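Local structure of acetylxylan esterase / glucomannan deacetylase (Cellvibrio japonicus, 2W9X) at residues D73-R78 with L111-E116; W52-F57 with N175-F180. The protein removes acetyl groups from plant cell wall polysaccharides, deacetylating xylan and, with a large preference, glucomannan. All blocks are in the same frame, centred on the assembly; numbering follows the deposited sequence.

Interaction 1: D73-R78 with L111-E116; sequences DQNIFR and LEKLTE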
# COMPACT_ATOMS: atom_id res chain seq x y z
N ASP B 73 -30.32 27.03 -9.46
CA ASP B 73 -29.71 27.90 -10.47
C ASP B 73 -28.19 27.98 -10.30
O ASP B 73 -27.55 28.93 -10.77
CB ASP B 73 -30.34 29.31 -10.43
CG ASP B 73 -29.96 30.10 -9.18
OD1 ASP B 73 -29.44 29.51 -8.21
OD2 ASP B 73 -30.20 31.33 -9.17
N GLN B 74 -27.61 26.99 -9.62
CA GLN B 74 -26.19 27.01 -9.29
C GLN B 74 -25.39 25.98 -10.08
O GLN B 74 -24.21 26.19 -10.32
CB GLN B 74 -26.00 26.74 -7.79
CG GLN B 74 -26.53 27.85 -6.87
CD GLN B 74 -25.79 29.15 -7.08
OE1 GLN B 74 -24.57 29.20 -6.97
NE2 GLN B 74 -26.52 30.20 -7.38
N ASN B 75 -26.03 24.89 -10.47
CA ASN B 75 -25.34 23.76 -11.10
C ASN B 75 -25.68 23.50 -12.56
O ASN B 75 -26.77 23.85 -13.02
CB ASN B 75 -25.62 22.48 -10.30
CG ASN B 75 -25.01 22.51 -8.94
OD1 ASN B 75 -25.72 22.61 -7.92
ND2 ASN B 75 -23.69 22.44 -8.89
N ILE B 76 -24.74 22.89 -13.26
CA ILE B 76 -25.03 22.20 -14.51
C ILE B 76 -25.19 20.72 -14.13
O ILE B 76 -24.46 20.21 -13.27
CB ILE B 76 -23.91 22.36 -15.58
CG1 ILE B 76 -23.51 23.83 -15.75
CG2 ILE B 76 -24.35 21.76 -16.92
CD1 ILE B 76 -22.29 24.07 -16.69
N PHE B 77 -26.16 20.06 -14.77
CA PHE B 77 -26.44 18.64 -14.54
C PHE B 77 -26.38 17.93 -15.87
O PHE B 77 -26.57 18.53 -16.92
CB PHE B 77 -27.87 18.43 -14.01
CG PHE B 77 -28.14 19.03 -12.67
CD1 PHE B 77 -27.98 18.27 -11.51
CD2 PHE B 77 -28.57 20.35 -12.56
CE1 PHE B 77 -28.24 18.82 -10.25
CE2 PHE B 77 -28.84 20.91 -11.31
CZ PHE B 77 -28.67 20.14 -10.16
N ARG B 78 -26.16 16.62 -15.81
CA ARG B 78 -26.57 15.78 -16.92
C ARG B 78 -27.63 14.76 -16.50
O ARG B 78 -27.67 14.31 -15.34
CB ARG B 78 -25.38 15.15 -17.66
CG ARG B 78 -24.64 14.08 -16.90
CD ARG B 78 -23.32 13.71 -17.58
NE ARG B 78 -22.74 12.56 -16.89
CZ ARG B 78 -21.60 11.96 -17.21
NH1 ARG B 78 -21.21 10.91 -16.51
NH2 ARG B 78 -20.86 12.41 -18.22
N LEU B 111 -29.83 11.28 -12.69
CA LEU B 111 -29.50 12.70 -12.78
C LEU B 111 -28.19 12.94 -12.03
O LEU B 111 -28.05 12.48 -10.88
CB LEU B 111 -30.63 13.54 -12.17
CG LEU B 111 -30.38 15.03 -11.86
CD1 LEU B 111 -30.45 15.89 -13.12
CD2 LEU B 111 -31.35 15.54 -10.79
N GLU B 112 -27.24 13.63 -12.66
CA GLU B 112 -25.93 13.89 -12.03
C GLU B 112 -25.54 15.36 -12.02
O GLU B 112 -25.60 16.04 -13.03
CB GLU B 112 -24.81 13.09 -12.74
CG GLU B 112 -24.99 11.57 -12.72
CD GLU B 112 -23.95 10.81 -13.52
OE1 GLU B 112 -23.25 11.39 -14.38
OE2 GLU B 112 -23.84 9.59 -13.28
N LYS B 113 -25.10 15.84 -10.85
CA LYS B 113 -24.46 17.15 -10.72
C LYS B 113 -23.04 17.08 -11.32
O LYS B 113 -22.29 16.12 -11.09
CB LYS B 113 -24.42 17.55 -9.25
CG LYS B 113 -23.65 18.81 -8.89
CD LYS B 113 -23.23 18.70 -7.42
CE LYS B 113 -23.33 20.01 -6.66
NZ LYS B 113 -22.18 20.90 -6.90
N LEU B 114 -22.69 18.10 -12.11
CA LEU B 114 -21.40 18.15 -12.82
C LEU B 114 -20.46 19.16 -12.18
O LEU B 114 -19.26 18.95 -12.11
CB LEU B 114 -21.65 18.57 -14.28
CG LEU B 114 -21.98 17.54 -15.35
CD1 LEU B 114 -22.70 16.33 -14.84
CD2 LEU B 114 -22.67 18.17 -16.55
N THR B 115 -21.02 20.27 -11.73
CA THR B 115 -20.24 21.45 -11.35
C THR B 115 -19.95 21.51 -9.84
O THR B 115 -20.53 20.77 -9.05
CB THR B 115 -20.96 22.72 -11.78
OG1 THR B 115 -22.34 22.63 -11.40
CG2 THR B 115 -20.87 22.93 -13.30
N GLU B 116 -19.03 22.40 -9.47
CA GLU B 116 -18.65 22.60 -8.09
C GLU B 116 -19.26 23.90 -7.58
O GLU B 116 -19.26 24.91 -8.30
CB GLU B 116 -17.13 22.68 -7.94
CG GLU B 116 -16.69 22.88 -6.49
CD GLU B 116 -15.19 22.92 -6.29
OE1 GLU B 116 -14.45 23.39 -7.19
OE2 GLU B 116 -14.74 22.50 -5.21
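R78 and E112 form the hydrogen-bonded pair of two antiparallel strands, and on one face of the sheet their side chains run side by side in the same direction. R78 brings more area to the contact than any other residue. Its CG sits between the backbone N and the carbonyl carbon (chi1 70°); from there the extended chain brings NE level with the carboxylate, and the guanidinium and carboxylate planes are nearly coplanar. Both donors converge on a single oxygen: NE meets E112 OE1 at 2.8 Å, almost in line with its C-O bond, while NH1 reaches the same OE1 at 3.0 Å on the syn lone pair. Between the backbones, the strands are tied by R78 N to E112 O at 2.9 Å and by the straighter E112 N to R78 O at 2.8 Å (170° at the hydrogen).

F77, next in buried area, turns to the opposite face as the non-hydrogen-bonded partner of K113. Its CB packs on L111 CD1 at 3.7 Å, its CE1 comes near K113 CB, and the ring meets that of F70, while the side chain also touches Y50 inside this beta-rich N-terminal domain.

L114 continues the pairing just beyond the strand, its N donating to I76 O at 3.0 Å. Its side chain crosses that of R78 at about a right angle, CD1 touching R78 CG at 3.6 Å. One residue on, T115 OG1 replaces a carbonyl as acceptor for I76 N, at 3.0 Å.

The other carboxylate oxygen, E112 OE2, forms salt bridges with R110 and K186. One buried carboxylate therefore serves three cationic groups, which would be expected to stabilise its ionised form and to offset the repulsion between R78 and K186.

Interaction 2: W52-F57 with N175-F180; sequences WPAVYF and NSQMAF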
# COMPACT_ATOMS: atom_id res chain seq x y z
N TRP B 52 -21.67 19.41 -1.96
CA TRP B 52 -20.47 18.65 -2.30
C TRP B 52 -20.57 18.19 -3.77
O TRP B 52 -21.67 18.05 -4.30
CB TRP B 52 -20.28 17.45 -1.36
CG TRP B 52 -19.87 17.80 0.05
CD1 TRP B 52 -20.68 17.85 1.14
CD2 TRP B 52 -18.55 18.14 0.53
NE1 TRP B 52 -19.96 18.21 2.27
CE2 TRP B 52 -18.65 18.39 1.92
CE3 TRP B 52 -17.29 18.27 -0.09
CZ2 TRP B 52 -17.55 18.75 2.72
CZ3 TRP B 52 -16.18 18.63 0.71
CH2 TRP B 52 -16.33 18.86 2.10
N PRO B 53 -19.42 17.98 -4.44
CA PRO B 53 -19.50 17.66 -5.87
C PRO B 53 -20.16 16.30 -6.18
O PRO B 53 -20.27 15.44 -5.30
CB PRO B 53 -18.04 17.65 -6.34
CG PRO B 53 -17.18 18.01 -5.17
CD PRO B 53 -18.03 18.04 -3.93
N ALA B 54 -20.60 16.13 -7.44
CA ALA B 54 -20.90 14.81 -8.03
C ALA B 54 -22.09 14.03 -7.44
O ALA B 54 -22.21 12.81 -7.64
CB ALA B 54 -19.63 13.93 -8.07
N VAL B 55 -22.96 14.75 -6.73
CA VAL B 55 -24.21 14.22 -6.19
C VAL B 55 -25.07 13.65 -7.34
O VAL B 55 -25.00 14.14 -8.47
CB VAL B 55 -24.97 15.33 -5.38
CG1 VAL B 55 -26.41 14.99 -5.17
CG2 VAL B 55 -24.28 15.56 -4.04
N TYR B 56 -25.82 12.59 -7.05
CA TYR B 56 -26.73 12.01 -8.05
C TYR B 56 -28.02 11.44 -7.46
O TYR B 56 -28.07 11.07 -6.28
CB TYR B 56 -26.02 10.95 -8.92
CG TYR B 56 -25.42 9.78 -8.18
CD1 TYR B 56 -26.16 8.61 -7.97
CD2 TYR B 56 -24.11 9.83 -7.70
CE1 TYR B 56 -25.61 7.52 -7.29
CE2 TYR B 56 -23.55 8.75 -7.02
CZ TYR B 56 -24.30 7.59 -6.82
OH TYR B 56 -23.75 6.52 -6.16
N PHE B 57 -29.05 11.37 -8.31
CA PHE B 57 -30.36 10.82 -7.96
C PHE B 57 -30.80 9.83 -9.04
O PHE B 57 -30.68 10.12 -10.25
CB PHE B 57 -31.40 11.95 -7.84
CG PHE B 57 -31.01 13.04 -6.88
CD1 PHE B 57 -31.40 12.98 -5.54
CD2 PHE B 57 -30.27 14.13 -7.32
CE1 PHE B 57 -31.05 13.99 -4.66
CE2 PHE B 57 -29.91 15.15 -6.43
CZ PHE B 57 -30.29 15.07 -5.10
N ASN B 175 -16.31 19.18 -14.78
CA ASN B 175 -17.26 18.07 -14.82
C ASN B 175 -16.82 16.98 -13.85
O ASN B 175 -15.97 16.13 -14.18
CB ASN B 175 -17.42 17.53 -16.24
CG ASN B 175 -18.53 16.48 -16.35
OD1 ASN B 175 -18.83 15.77 -15.39
ND2 ASN B 175 -19.12 16.37 -17.53
N SER B 176 -17.43 16.98 -12.67
CA SER B 176 -17.05 16.06 -11.62
C SER B 176 -17.27 14.60 -11.98
O SER B 176 -16.57 13.72 -11.48
CB SER B 176 -17.78 16.40 -10.31
OG SER B 176 -17.28 17.63 -9.78
N GLN B 177 -18.24 14.34 -12.85
CA GLN B 177 -18.62 12.99 -13.22
C GLN B 177 -17.61 12.36 -14.18
O GLN B 177 -17.61 11.14 -14.39
CB GLN B 177 -20.03 12.96 -13.84
CG GLN B 177 -21.14 13.48 -12.93
CD GLN B 177 -21.28 12.71 -11.62
OE1 GLN B 177 -21.93 13.18 -10.69
NE2 GLN B 177 -20.70 11.53 -11.55
N MET B 178 -16.76 13.20 -14.76
CA MET B 178 -15.63 12.71 -15.56
C MET B 178 -14.28 12.72 -14.85
O MET B 178 -13.28 12.26 -15.41
CB MET B 178 -15.57 13.44 -16.88
CG MET B 178 -16.77 13.04 -17.68
SD MET B 178 -16.62 13.54 -19.32
CE MET B 178 -16.74 15.30 -19.10
N ALA B 179 -14.27 13.20 -13.61
CA ALA B 179 -13.09 13.06 -12.77
C ALA B 179 -12.91 11.57 -12.42
O ALA B 179 -13.83 10.78 -12.57
CB ALA B 179 -13.21 13.92 -11.51
N PHE B 180 -11.73 11.22 -11.92
CA PHE B 180 -11.36 9.82 -11.68
C PHE B 180 -12.22 9.07 -10.65
O PHE B 180 -12.33 7.84 -10.71
CB PHE B 180 -9.86 9.70 -11.35
CG PHE B 180 -9.44 10.47 -10.12
CD1 PHE B 180 -9.63 9.93 -8.82
CD2 PHE B 180 -8.81 11.71 -10.24
CE1 PHE B 180 -9.23 10.64 -7.67
CE2 PHE B 180 -8.40 12.42 -9.12
CZ PHE B 180 -8.62 11.87 -7.82
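A54 and S176 meet at the closest approach of the two backbones, each sending its CB toward the other segment. The contact between them is van der Waals in kind, with A54 CB lying 3.8 Å from S176 CB. P53 adds a second touch, its ring carbon CB resting 3.5 Å from S176 OG. That hydroxyl is anti to the carbonyl carbon (chi1 -70°) and is satisfied elsewhere, by a hydrogen bond with V154 O. A54 itself lies in the turn that leads from P53 into the strand beginning at Y56.

The polar approach across the contact comes from Q177. Its chain bends at chi2 (-59°), which turns CD toward A54, and the amide end lies close to the A54 carbonyl, with one of its polar atoms (OE1 as modelled) 3.1 Å from A54 O.

Hydrogen bonds within the loop shape the backbone that carries S176 and Q177. N175 OD1 accepts from Q177 N at 3.0 Å, in the plane of the side-chain carbonyl, which makes an Asx turn; M178 N returns to N175 O at 3.1 Å. A179 then takes the N-cap position of the next helix.

In the fold, this loop links helices 167-173 and 180-187 of the GDSL-like esterase domain, whereas the A54 turn feeds strand 56-62 of the N-terminal domain, so the contact is part of the seam between them. P53 lies about 10 Å, side chain to side chain, from S151, the inferred nucleophile. Strand 108-113 and its extension border both pieces, with backbone bonds between K113 and V55 and, probably, between L114 and S176, and strand 191-196 lies against A54 through I194.

In the fold
Both contacts are buried, but they differ in chemistry as they differ in place. Interaction 1 joins two strands within the N-terminal domain, by regular backbone bonds, a salt bridge and apolar side chains; interaction 2 joins a turn of that domain to a loop of the esterase domain, over less than a third of the area and with no clear hydrogen bond across it. The centres of interactions 1 and 2 lie about 8 Å apart. Segment 111-116 connects them: strand 108-113 pairs with strand 56-62 as well as with 76-81, and the residues after it probably accept a backbone bond from the esterase loop, so the strand held in interaction 1 continues, past its end, to the loop of interaction 2.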